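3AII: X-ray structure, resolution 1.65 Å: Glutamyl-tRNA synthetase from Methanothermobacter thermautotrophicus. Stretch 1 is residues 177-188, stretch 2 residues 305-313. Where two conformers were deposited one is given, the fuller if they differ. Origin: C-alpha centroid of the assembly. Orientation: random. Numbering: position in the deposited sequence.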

ATOM      1  N   GLU A 177       6.492  33.939   2.389  1.00 15.57           N
ATOM      2  CA  GLU A 177       6.178  34.843   3.498  1.00 14.75           C
ATOM      3  C   GLU A 177       6.968  34.459   4.741  1.00 14.38           C
ATOM      4  O   GLU A 177       7.593  35.315   5.406  1.00 18.25           O
ATOM      5  N   TYR A 178       6.951  33.172   5.065  1.00 17.25           N
ATOM      6  CA  TYR A 178       7.641  32.728   6.267  1.00 17.30           C
ATOM      7  C   TYR A 178       9.150  32.634   6.099  1.00 14.86           C
ATOM      8  O   TYR A 178       9.866  32.674   7.077  1.00 17.05           O
ATOM      9  N   THR A 179       9.625  32.525   4.859  1.00 14.19           N
ATOM     10  CA  THR A 179      11.064  32.679   4.609  1.00 12.59           C
ATOM     11  C   THR A 179      11.510  34.105   4.945  1.00 13.66           C
ATOM     12  O   THR A 179      12.539  34.300   5.598  1.00 16.03           O
ATOM     13  N   GLU A 180      10.756  35.091   4.466  1.00 14.13           N
ATOM     14  CA  GLU A 180      11.050  36.505   4.756  1.00 13.35           C
ATOM     15  C   GLU A 180      10.987  36.781   6.262  1.00 17.90           C
ATOM     16  O   GLU A 180      11.834  37.480   6.810  1.00 20.31           O
ATOM     17  N   LYS A 181       9.999  36.202   6.938  1.00 15.70           N
ATOM     18  CA  LYS A 181       9.882  36.404   8.381  1.00 17.76           C
ATOM     19  C   LYS A 181      11.050  35.768   9.122  1.00 20.24           C
ATOM     20  O   LYS A 181      11.580  36.347  10.080  1.00 19.63           O
ATOM     21  N   LEU A 182      11.459  34.584   8.676  1.00 17.41           N
ATOM     22  CA  LEU A 182      12.554  33.878   9.312  1.00 14.02           C
ATOM     23  C   LEU A 182      13.853  34.673   9.155  1.00 18.52           C
ATOM     24  O   LEU A 182      14.649  34.768  10.081  1.00 19.25           O
ATOM     25  N   ILE A 183      14.073  35.206   7.959  1.00 15.89           N
ATOM     26  CA  ILE A 183      15.206  36.093   7.703  1.00 15.72           C
ATOM     27  C   ILE A 183      15.162  37.366   8.562  1.00 18.65           C
ATOM     28  O   ILE A 183      16.187  37.787   9.105  1.00 20.72           O
ATOM     29  N   GLU A 184      13.984  37.968   8.706  1.00 18.96           N
ATOM     30  CA  GLU A 184      13.878  39.172   9.535  1.00 18.56           C
ATOM     31  C   GLU A 184      14.188  38.882  10.993  1.00 22.42           C
ATOM     32  O   GLU A 184      14.771  39.718  11.700  1.00 23.07           O
ATOM     33  N   ARG A 185      13.810  37.694  11.443  1.00 19.07           N
ATOM     34  CA  ARG A 185      14.094  37.273  12.807  1.00 22.12           C
ATOM     35  C   ARG A 185      15.530  36.794  12.989  1.00 21.50           C
ATOM     36  O   ARG A 185      15.900  36.357  14.071  1.00 24.95           O
ATOM     37  N   GLY A 186      16.329  36.858  11.930  1.00 17.95           N
ATOM     38  CA  GLY A 186      17.722  36.431  11.995  1.00 19.94           C
ATOM     39  C   GLY A 186      17.961  34.936  12.065  1.00 22.91           C
ATOM     40  O   GLY A 186      18.986  34.482  12.574  1.00 21.13           O
ATOM     41  N   GLY A 187      17.019  34.158  11.536  1.00 18.37           N
ATOM     42  CA  GLY A 187      17.098  32.718  11.631  1.00 17.67           C
ATOM     43  C   GLY A 187      17.450  32.015  10.340  1.00 16.81           C
ATOM     44  O   GLY A 187      17.495  30.792  10.289  1.00 19.33           O
ATOM     45  N   ALA A 188      17.713  32.795   9.300  1.00 15.35           N
ATOM     46  CA  ALA A 188      18.087  32.224   8.020  1.00 15.60           C
ATOM     47  C   ALA A 188      18.869  33.228   7.205  1.00 19.89           C
ATOM     48  O   ALA A 188      18.877  34.420   7.511  1.00 19.27           O
ATOM     49  N   TYR A 305      14.831  23.995  15.184  1.00 24.18           N
ATOM     50  CA  TYR A 305      15.468  25.304  15.010  1.00 23.40           C
ATOM     51  C   TYR A 305      14.547  26.336  14.379  1.00 19.01           C
ATOM     52  O   TYR A 305      14.599  27.518  14.706  1.00 24.62           O
ATOM     53  N   LEU A 306      13.706  25.872  13.462  1.00 20.24           N
ATOM     54  CA  LEU A 306      12.738  26.740  12.804  0.51 20.69           C
ATOM     55  C   LEU A 306      11.708  27.238  13.792  1.00 15.87           C
ATOM     56  O   LEU A 306      11.430  28.436  13.859  1.00 20.64           O
ATOM     57  N   TYR A 307      11.140  26.306  14.560  1.00 18.58           N
ATOM     58  CA  TYR A 307      10.143  26.643  15.573  1.00 18.07           C
ATOM     59  C   TYR A 307      10.761  27.637  16.550  1.00 19.53           C
ATOM     60  O   TYR A 307      10.165  28.647  16.885  1.00 22.35           O
ATOM     61  N   ARG A 308      11.976  27.333  16.983  1.00 20.54           N
ATOM     62  CA  ARG A 308      12.746  28.214  17.861  0.55 22.54           C
ATOM     63  C   ARG A 308      12.843  29.641  17.328  1.00 25.34           C
ATOM     64  O   ARG A 308      12.475  30.623  18.004  1.00 22.76           O
ATOM     65  N   HIS A 309      13.362  29.762  16.112  1.00 21.82           N
ATOM     66  CA  HIS A 309      13.598  31.060  15.507  1.00 20.80           C
ATOM     67  C   HIS A 309      12.334  31.862  15.289  1.00 29.21           C
ATOM     68  O   HIS A 309      12.355  33.083  15.394  1.00 24.92           O
ATOM     69  N   LEU A 310      11.240  31.173  14.985  1.00 18.83           N
ATOM     70  CA  LEU A 310       9.973  31.848  14.712  1.00 21.24           C
ATOM     71  C   LEU A 310       9.141  32.090  15.981  1.00 21.63           C
ATOM     72  O   LEU A 310       8.090  32.743  15.935  1.00 27.64           O
ATOM     73  N   GLY A 311       9.614  31.567  17.104  1.00 21.99           N
ATOM     74  CA  GLY A 311       8.921  31.730  18.375  1.00 25.36           C
ATOM     75  C   GLY A 311       7.674  30.868  18.478  1.00 33.81           C
ATOM     76  O   GLY A 311       6.657  31.284  19.030  1.00 29.79           O
ATOM     77  N   TRP A 312       7.761  29.657  17.940  1.00 21.31           N
ATOM     78  CA  TRP A 312       6.633  28.732  17.904  1.00 22.72           C
ATOM     79  C   TRP A 312       6.892  27.524  18.788  1.00 23.94           C
ATOM     80  O   TRP A 312       8.012  27.016  18.857  1.00 29.78           O
ATOM     81  N   GLU A 313       5.852  27.039  19.450  1.00 26.96           N
ATOM     82  CA  GLU A 313       5.974  25.800  20.203  1.00 27.87           C
ATOM     83  C   GLU A 313       5.775  24.618  19.269  1.00 31.40           C
ATOM     84  O   GLU A 313       4.765  24.540  18.572  1.00 31.36           O
TER

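Two helices from distant parts of one chain, 177-184 and 305-310, cross with an angle of 68° between their N-to-C directions; their axes come no closer than 10.0 Å, so side chains fill the space between them. Glu177 lies out of reach of the second stretch but pairs with Lys181, one turn later. Tyr178 has its CA-to-CB bond toward the other stretch; with chi1 m (-76°) its ring meets Trp312, CE1 to Trp312 CZ2 being 3.6 Å. The two ring planes are inclined at 59°, an oblique pairing, and the tyrosine approaches the edge of the indole; Trp312, also m, starts sideways and brings its ring nearer. Thr179 points away and Glu180 is out of reach. Lys181 (m, then t throughout) leaves the backbone toward the second stretch, but its extended chain leads away, where NZ forms a salt bridge with Glu177 OE2 at 2.9 Å; only its inner part brushes Leu310, CB to Leu310 CD2 at 4.4 Å.

Leu182 is the apolar centre of the contact. Its CB starts sideways, and chi1 t with chi2 p carries both methyls nearer: CD2 meets CD2 of Leu306 (m, t) at 3.5 Å, while CD1 lies 3.5 Å from His309 CB and 4.1 Å from Leu310 CG. Leu310 (m, t) in turn brings its CD2 to 4.0 Å from Leu182 CA, packing closely against the helix backbone.

Ile183 and Glu184 stay out of reach. Arg185 (m, t, t) points toward the second stretch and reaches two of its backbone carbonyls: NH1 donates a hydrogen bond to His309 O at 3.2 Å, and Leu310 O lies over one face of the guanidinium, 3.6 Å from Arg185 CZ. The aliphatic part also helps, with CD 4.1 Å from Leu310 CD2. A water also ties Arg185 to His309, donating to Arg185 O (2.7 Å from the water O) and hydrogen-bonding His309 ND1 (2.9 Å from the water O).

Gly186, at positive phi, ends the first helix in a Schellman motif, as Gly311 ends the second. The turn delivers Gly187 onto the imidazole of His309 (m): Gly187 CA sits over the ring face in a CH-pi contact, 3.6 Å from His309 CD2. A CB here would point toward the second stretch and fall 2.7 Å from His309 CG, a clash, so the close fit depends on glycine. His309 NE2 is hydrogen-bonded elsewhere in the structure.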

ATOM      1  CB  GLU A 177       4.676  34.789   3.812  1.00 17.54           C
ATOM      2  CG  GLU A 177       4.250  35.690   4.967  1.00 22.86           C
ATOM      3  CD  GLU A 177       2.820  35.419   5.415  1.00 42.07           C
ATOM      4  OE1 GLU A 177       2.058  34.803   4.636  1.00 34.73           O
ATOM      5  OE2 GLU A 177       2.459  35.815   6.546  1.00 38.36           O
ATOM      6  CB  TYR A 178       6.996  31.468   6.874  1.00 17.37           C
ATOM      7  CG  TYR A 178       5.726  31.874   7.571  1.00 14.33           C
ATOM      8  CD1 TYR A 178       5.762  32.365   8.865  1.00 21.15           C
ATOM      9  CD2 TYR A 178       4.513  31.875   6.898  1.00 16.77           C
ATOM     10  CE1 TYR A 178       4.612  32.800   9.496  1.00 18.10           C
ATOM     11  CE2 TYR A 178       3.350  32.326   7.526  1.00 22.19           C
ATOM     12  CZ  TYR A 178       3.422  32.781   8.828  1.00 21.60           C
ATOM     13  OH  TYR A 178       2.284  33.221   9.467  1.00 22.62           O
ATOM     14  CB  THR A 179      11.419  32.353   3.150  1.00 16.12           C
ATOM     15  OG1 THR A 179      11.185  30.957   2.926  1.00 15.26           O
ATOM     16  CG2 THR A 179      12.890  32.658   2.868  1.00 17.32           C
ATOM     17  CB  GLU A 180      10.109  37.437   3.983  1.00 16.63           C
ATOM     18  CG  GLU A 180      10.283  37.349   2.465  1.00 21.81           C
ATOM     19  CD  GLU A 180       9.961  38.648   1.737  1.00 39.33           C
ATOM     20  OE1 GLU A 180       9.291  39.527   2.327  1.00 37.53           O
ATOM     21  OE2 GLU A 180      10.385  38.787   0.568  1.00 45.73           O
ATOM     22  CB  LYS A 181       8.549  35.849   8.907  1.00 17.63           C
ATOM     23  CG  LYS A 181       7.361  36.764   8.591  1.00 26.36           C
ATOM     24  CD  LYS A 181       6.048  36.185   9.105  1.00 31.04           C
ATOM     25  CE  LYS A 181       4.869  37.081   8.720  1.00 37.23           C
ATOM     26  NZ  LYS A 181       3.572  36.502   9.157  1.00 45.78           N
ATOM     27  CB  LEU A 182      12.711  32.482   8.704  1.00 16.76           C
ATOM     28  CG  LEU A 182      13.814  31.571   9.244  1.00 18.27           C
ATOM     29  CD1 LEU A 182      13.623  31.306  10.729  1.00 22.45           C
ATOM     30  CD2 LEU A 182      13.866  30.255   8.455  1.00 16.27           C
ATOM     31  CB  ILE A 183      15.279  36.454   6.201  1.00 17.80           C
ATOM     32  CG1 ILE A 183      15.638  35.220   5.368  1.00 21.13           C
ATOM     33  CG2 ILE A 183      16.295  37.569   5.954  1.00 23.63           C
ATOM     34  CD1 ILE A 183      15.579  35.481   3.851  1.00 19.40           C
ATOM     35  CB  GLU A 184      12.507  39.852   9.422  1.00 19.70           C
ATOM     36  CG  GLU A 184      12.499  41.142  10.268  1.00 23.80           C
ATOM     37  CD  GLU A 184      11.390  42.121   9.947  1.00 54.16           C
ATOM     38  OE1 GLU A 184      10.486  41.779   9.155  1.00 42.53           O
ATOM     39  OE2 GLU A 184      11.436  43.248  10.507  1.00 36.82           O
ATOM     40  CB  ARG A 185      13.125  36.159  13.230  1.00 23.99           C
ATOM     41  CG  ARG A 185      11.696  36.647  13.467  1.00 27.89           C
ATOM     42  CD  ARG A 185      10.850  35.567  14.122  1.00 37.16           C
ATOM     43  NE  ARG A 185       9.761  36.117  14.919  1.00 61.01           N
ATOM     44  CZ  ARG A 185       9.643  35.960  16.234  1.00 53.02           C
ATOM     45  NH1 ARG A 185      10.545  35.260  16.906  1.00 40.45           N
ATOM     46  NH2 ARG A 185       8.615  36.494  16.878  1.00 68.03           N
ATOM     47  CB  ALA A 188      16.853  31.761   7.252  1.00 15.55           C
ATOM     48  CB  TYR A 305      16.746  25.183  14.175  1.00 21.60           C
ATOM     49  CG  TYR A 305      17.878  24.531  14.925  1.00 21.75           C
ATOM     50  CD1 TYR A 305      18.127  23.170  14.800  1.00 21.18           C
ATOM     51  CD2 TYR A 305      18.697  25.276  15.759  1.00 24.58           C
ATOM     52  CE1 TYR A 305      19.156  22.569  15.494  1.00 26.35           C
ATOM     53  CE2 TYR A 305      19.728  24.681  16.452  1.00 17.94           C
ATOM     54  CZ  TYR A 305      19.952  23.334  16.319  1.00 25.22           C
ATOM     55  OH  TYR A 305      20.979  22.745  17.011  1.00 25.66           O
ATOM     56  CB  LEU A 306      12.007  25.982  11.700  0.51 20.30           C
ATOM     57  CG  LEU A 306      12.738  25.739  10.392  0.51 20.88           C
ATOM     58  CD1 LEU A 306      11.851  24.894   9.495  0.51 12.92           C
ATOM     59  CD2 LEU A 306      13.069  27.056   9.725  0.51 24.24           C
ATOM     60  CB  TYR A 307       9.680  25.397  16.333  1.00 19.54           C
ATOM     61  CG  TYR A 307       8.711  24.499  15.583  1.00 18.52           C
ATOM     62  CD1 TYR A 307       7.350  24.787  15.561  1.00 19.92           C
ATOM     63  CD2 TYR A 307       9.162  23.370  14.915  1.00 17.69           C
ATOM     64  CE1 TYR A 307       6.453  23.958  14.894  1.00 19.21           C
ATOM     65  CE2 TYR A 307       8.266  22.528  14.227  1.00 21.02           C
ATOM     66  CZ  TYR A 307       6.919  22.842  14.226  1.00 19.66           C
ATOM     67  OH  TYR A 307       6.029  22.024  13.567  1.00 22.38           O
ATOM     68  CB  ARG A 308      14.164  27.662  18.017  0.55 24.60           C
ATOM     69  CG  ARG A 308      14.321  26.542  19.018  0.55 37.14           C
ATOM     70  CD  ARG A 308      15.799  26.251  19.215  0.55 36.86           C
ATOM     71  NE  ARG A 308      16.597  27.474  19.146  0.55 27.80           N
ATOM     72  CZ  ARG A 308      17.922  27.504  19.243  0.55 37.22           C
ATOM     73  NH1 ARG A 308      18.572  28.657  19.165  0.55 48.85           N
ATOM     74  NH2 ARG A 308      18.594  26.379  19.425  0.55 23.59           N
ATOM     75  CB  HIS A 309      14.334  30.914  14.172  1.00 22.63           C
ATOM     76  CG  HIS A 309      15.786  30.603  14.317  1.00 28.11           C
ATOM     77  ND1 HIS A 309      16.598  31.261  15.217  1.00 40.07           N
ATOM     78  CD2 HIS A 309      16.582  29.729  13.659  1.00 22.45           C
ATOM     79  CE1 HIS A 309      17.830  30.796  15.116  1.00 49.27           C
ATOM     80  NE2 HIS A 309      17.848  29.869  14.175  1.00 28.51           N
ATOM     81  CB  LEU A 310       9.185  31.061  13.662  1.00 21.32           C
ATOM     82  CG  LEU A 310       9.797  31.123  12.252  1.00 24.79           C
ATOM     83  CD1 LEU A 310       9.223  30.028  11.339  1.00 21.35           C
ATOM     84  CD2 LEU A 310       9.614  32.504  11.631  1.00 29.88           C
ATOM     85  CB  TRP A 312       6.431  28.216  16.481  1.00 22.23           C
ATOM     86  CG  TRP A 312       6.017  29.233  15.457  1.00 20.69           C
ATOM     87  CD1 TRP A 312       5.538  30.499  15.668  1.00 25.04           C
ATOM     88  CD2 TRP A 312       6.013  29.034  14.044  1.00 18.38           C
ATOM     89  NE1 TRP A 312       5.244  31.097  14.462  1.00 22.82           N
ATOM     90  CE2 TRP A 312       5.533  30.219  13.452  1.00 21.60           C
ATOM     91  CE3 TRP A 312       6.366  27.961  13.221  1.00 23.23           C
ATOM     92  CZ2 TRP A 312       5.399  30.358  12.075  1.00 24.49           C
ATOM     93  CZ3 TRP A 312       6.243  28.104  11.858  1.00 21.77           C
ATOM     94  CH2 TRP A 312       5.764  29.296  11.298  1.00 19.85           C
ATOM     95  CB  GLU A 313       4.941  25.755  21.325  1.00 41.46           C
ATOM     96  CG  GLU A 313       5.070  24.546  22.231  1.00 54.84           C
ATOM     97  CD  GLU A 313       4.093  24.586  23.384  1.00 69.58           C
ATOM     98  OE1 GLU A 313       3.230  25.490  23.398  1.00 68.98           O
ATOM     99  OE2 GLU A 313       4.189  23.717  24.276  1.00 90.17           O
TER
HETATM  100  O   HOH W   1      16.053  34.074  15.452  1.00 45.29           O